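Local coordinates for protein tannase (Lactobacillus plantarum, PDB 3WA7) that probably hydrolyses the galloyl ester bonds of tannins, as a bacterial tannase of the alpha/beta-hydrolase fold, at residues A[38-41]-A[42-45]; A[303-306]-A[307-311]. All blocks are in the same frame, centred on the assembly; numbering follows the deposited sequence.

Contact 1 (A[38-41]-A[42-45]); sequences PVAA and IQVL
The side-chain amide of Gln43 reaches back along the chain and presents its oxygen to the backbone of Val39 and Ala40. Two hydrogen bonds grip this one acceptor. Val39 N lies 2.7 Å from Gln43 OE1, nearly in line with the side-chain C=O, whereas Ala40 N is 3.2 Å from Gln43 OE1 and approaches from well off that line, with a C=O...N angle of 136°. The torsions explain the reach: CG stands beside the backbone N of Gln43 (chi1 -66°), and the chain then runs extended (chi2 178°), bringing OE1 to the consecutive N-H groups of Val39 and Ala40. Pro38 CB and Val39 CG2 are van der Waals neighbours of the same oxygen. At the other end of the amide, NE2 donates to Asp135 OD1, so both polar atoms of this buried side chain are engaged and the rotation of the amide is fixed.

The backbone supplies a further bond, Gln43 N to Ala40 O at 3.1 Å, which closes a type I beta turn over Ala41 and Ile42. A water also donates to Ala40 O and, weakly, to Gln43 O, bridging the two carbonyls. Overlapping the beta turn, an inverse gamma turn centred on Gln43 is closed by Val44 N to Ile42 O, 2.8 Å.

Ala40 CB and Ile42 CG2, 4.2 Å apart, make the one apolar side-chain pair between the segments. Beyond the turns, Leu45 packs on strand 107-111 and pairs with Ile32 through the backbone.

Together the beta turn and the inverse gamma turn, braced by the glutamine amide, form the end of the connection between antiparallel strands 22-33 and 44-50, where the chain re-enters the large mixed sheet of this alpha/beta-hydrolase fold as strand 44-50.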
# COMPACT_ATOMS: atom_id res chain seq x y z
N PRO A 38 15.82 -19.14 -4.67
CA PRO A 38 14.81 -18.75 -3.68
C PRO A 38 15.17 -19.26 -2.28
O PRO A 38 15.81 -20.30 -2.14
CB PRO A 38 13.54 -19.38 -4.22
CG PRO A 38 14.05 -20.64 -4.87
CD PRO A 38 15.27 -20.13 -5.61
N VAL A 39 14.75 -18.52 -1.26
CA VAL A 39 15.02 -18.91 0.12
C VAL A 39 13.74 -19.30 0.85
O VAL A 39 13.78 -19.78 1.99
CB VAL A 39 15.71 -17.77 0.90
CG1 VAL A 39 17.07 -17.49 0.29
CG2 VAL A 39 14.84 -16.51 0.85
N ALA A 40 12.60 -19.10 0.20
CA ALA A 40 11.31 -19.42 0.79
C ALA A 40 10.34 -19.92 -0.28
O ALA A 40 10.36 -19.45 -1.41
CB ALA A 40 10.73 -18.20 1.49
N ALA A 41 9.48 -20.87 0.10
CA ALA A 41 8.52 -21.45 -0.82
C ALA A 41 7.54 -20.45 -1.41
O ALA A 41 7.05 -20.63 -2.52
CB ALA A 41 7.76 -22.58 -0.13
N ILE A 42 7.25 -19.39 -0.66
CA ILE A 42 6.30 -18.38 -1.11
C ILE A 42 6.78 -17.61 -2.35
O ILE A 42 5.98 -16.96 -3.02
CB ILE A 42 6.00 -17.38 0.03
CG1 ILE A 42 4.73 -16.58 -0.30
CG2 ILE A 42 7.18 -16.44 0.24
CD1 ILE A 42 4.23 -15.72 0.84
N GLN A 43 8.07 -17.70 -2.65
CA GLN A 43 8.65 -17.00 -3.79
C GLN A 43 8.35 -17.62 -5.16
O GLN A 43 9.25 -18.10 -5.85
CB GLN A 43 10.16 -16.84 -3.61
CG GLN A 43 10.55 -15.93 -2.45
CD GLN A 43 12.06 -15.83 -2.28
OE1 GLN A 43 12.73 -16.82 -1.99
NE2 GLN A 43 12.59 -14.63 -2.46
N VAL A 44 7.08 -17.59 -5.53
CA VAL A 44 6.62 -18.10 -6.82
C VAL A 44 5.56 -17.13 -7.30
O VAL A 44 5.05 -16.32 -6.51
CB VAL A 44 5.99 -19.52 -6.72
CG1 VAL A 44 7.05 -20.53 -6.31
CG2 VAL A 44 4.83 -19.51 -5.74
N LEU A 45 5.24 -17.16 -8.59
CA LEU A 45 4.21 -16.28 -9.11
C LEU A 45 3.26 -17.04 -10.02
O LEU A 45 3.59 -18.13 -10.51
CB LEU A 45 4.85 -15.09 -9.85
CG LEU A 45 5.80 -15.29 -11.04
CD1 LEU A 45 5.02 -15.70 -12.28
CD2 LEU A 45 6.55 -14.00 -11.32
O HOH W 1 10.10 -20.62 -4.26

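Contact 2 (A[303-306]-A[307-311]); sequences SAQT and AFDQG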
# COMPACT_ATOMS: atom_id res chain seq x y z
N SER A 303 -14.85 14.92 0.57
CA SER A 303 -15.26 13.53 0.68
C SER A 303 -16.74 13.44 1.03
O SER A 303 -17.49 12.66 0.43
CB SER A 303 -14.44 12.81 1.76
OG SER A 303 -14.90 11.48 1.94
N ALA A 304 -17.15 14.23 2.01
CA ALA A 304 -18.54 14.27 2.45
C ALA A 304 -19.44 14.79 1.33
O ALA A 304 -20.53 14.28 1.11
CB ALA A 304 -18.68 15.16 3.68
N GLN A 305 -18.97 15.83 0.64
CA GLN A 305 -19.75 16.41 -0.45
C GLN A 305 -20.02 15.38 -1.53
O GLN A 305 -21.15 15.24 -2.00
CB GLN A 305 -19.00 17.59 -1.07
CG GLN A 305 -19.79 18.34 -2.14
CD GLN A 305 -20.98 19.09 -1.55
OE1 GLN A 305 -20.80 20.02 -0.77
NE2 GLN A 305 -22.19 18.68 -1.93
N THR A 306 -18.98 14.67 -1.94
CA THR A 306 -19.10 13.65 -2.98
C THR A 306 -20.12 12.58 -2.62
O THR A 306 -20.92 12.16 -3.46
CB THR A 306 -17.73 12.99 -3.24
OG1 THR A 306 -16.84 13.97 -3.77
CG2 THR A 306 -17.86 11.83 -4.23
N ALA A 307 -20.10 12.13 -1.36
CA ALA A 307 -21.03 11.11 -0.90
C ALA A 307 -22.45 11.66 -0.84
O ALA A 307 -23.40 11.02 -1.29
CB ALA A 307 -20.60 10.60 0.46
N PHE A 308 -22.58 12.86 -0.29
CA PHE A 308 -23.88 13.51 -0.17
C PHE A 308 -24.50 13.69 -1.56
O PHE A 308 -25.70 13.47 -1.75
CB PHE A 308 -23.70 14.87 0.53
CG PHE A 308 -24.99 15.57 0.87
CD1 PHE A 308 -26.01 14.89 1.53
CD2 PHE A 308 -25.16 16.91 0.56
CE1 PHE A 308 -27.19 15.55 1.88
CE2 PHE A 308 -26.34 17.58 0.91
CZ PHE A 308 -27.35 16.90 1.57
N ASP A 309 -23.67 14.09 -2.52
CA ASP A 309 -24.12 14.30 -3.89
C ASP A 309 -24.63 13.02 -4.54
O ASP A 309 -25.40 13.07 -5.50
CB ASP A 309 -22.98 14.86 -4.76
CG ASP A 309 -22.68 16.32 -4.48
OD1 ASP A 309 -23.48 16.98 -3.79
OD2 ASP A 309 -21.63 16.80 -4.97
N GLN A 310 -24.21 11.88 -4.01
CA GLN A 310 -24.62 10.59 -4.55
C GLN A 310 -25.73 9.91 -3.75
O GLN A 310 -25.98 8.72 -3.92
CB GLN A 310 -23.42 9.64 -4.66
CG GLN A 310 -22.35 10.10 -5.67
CD GLN A 310 -22.88 10.23 -7.09
OE1 GLN A 310 -23.52 9.31 -7.61
NE2 GLN A 310 -22.62 11.36 -7.72
N GLY A 311 -26.39 10.68 -2.89
CA GLY A 311 -27.49 10.13 -2.10
C GLY A 311 -27.17 9.54 -0.74
O GLY A 311 -28.06 9.01 -0.07
O HOH W 2 -20.59 12.84 -6.21
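Residues 303-309 form the last turns of helix 291-309, in which the carbonyls of Ser303, Ala304 and Gln305 accept from Ala307 N, Phe308 N and Asp309 N in the i to i+4 pattern, followed by a weak bond from Gln310 N to Thr306 O. Gly311, at positive phi (91°), is the C-prime residue of a Schellman motif: its N bonds to Phe308 O at 3.1 Å, and Thr312 N returns to Ala307 O.

One turn apart, Gln305 and Asp309 are joined through their side chains. Gln305 NE2 donates to Asp309 OD1 at 2.8 Å; the oxygen is close to the amide plane of the glutamine but is met from above its own carboxylate plane. A bend at chi2 (68°) turns the Gln305 amide toward the helix end, and NE2 also lies near the edge of the Phe308 ring. Thr306 OG1 is bound to Ser302 O. A water donates to Thr306 O, 2.9 Å from it, and accepts from Gln310 NE2.

The same Gln305 amide reaches the hairpin 320-330, with OE1 taking Val327 N and NE2 giving to Asn325 O. NE2 thus serves two acceptors, Asp309 OD1 and Asn325 O, and the amide ties the helix end to the hairpin. The negative Asp309 beside the C-terminal end probably interacts unfavourably with the helix dipole, a cost that the Gln305 bond may partly offset.

How the contacts relate
Both contacts are local and lie toward the periphery, on opposite sides of the chain's centre, with about 33 Å between their nearest atoms. They share no secondary-structure element. Contact 1 belongs to the start of strand 44-50 in the large sheet, and the one buried residue that takes part, Gln43, is polar; contact 2 ends helix 291-309, with Ser303 and Ala304 buried and the last residues exposed. In both, a glutamine OE1 accepts a backbone N-H and NE2 gives to an aspartate; the oxygen is the end that joins the segments in 38-45, the nitrogen in 303-311. Tight turns and a side-chain amide hold the first, helical i to i+4 bonding the second.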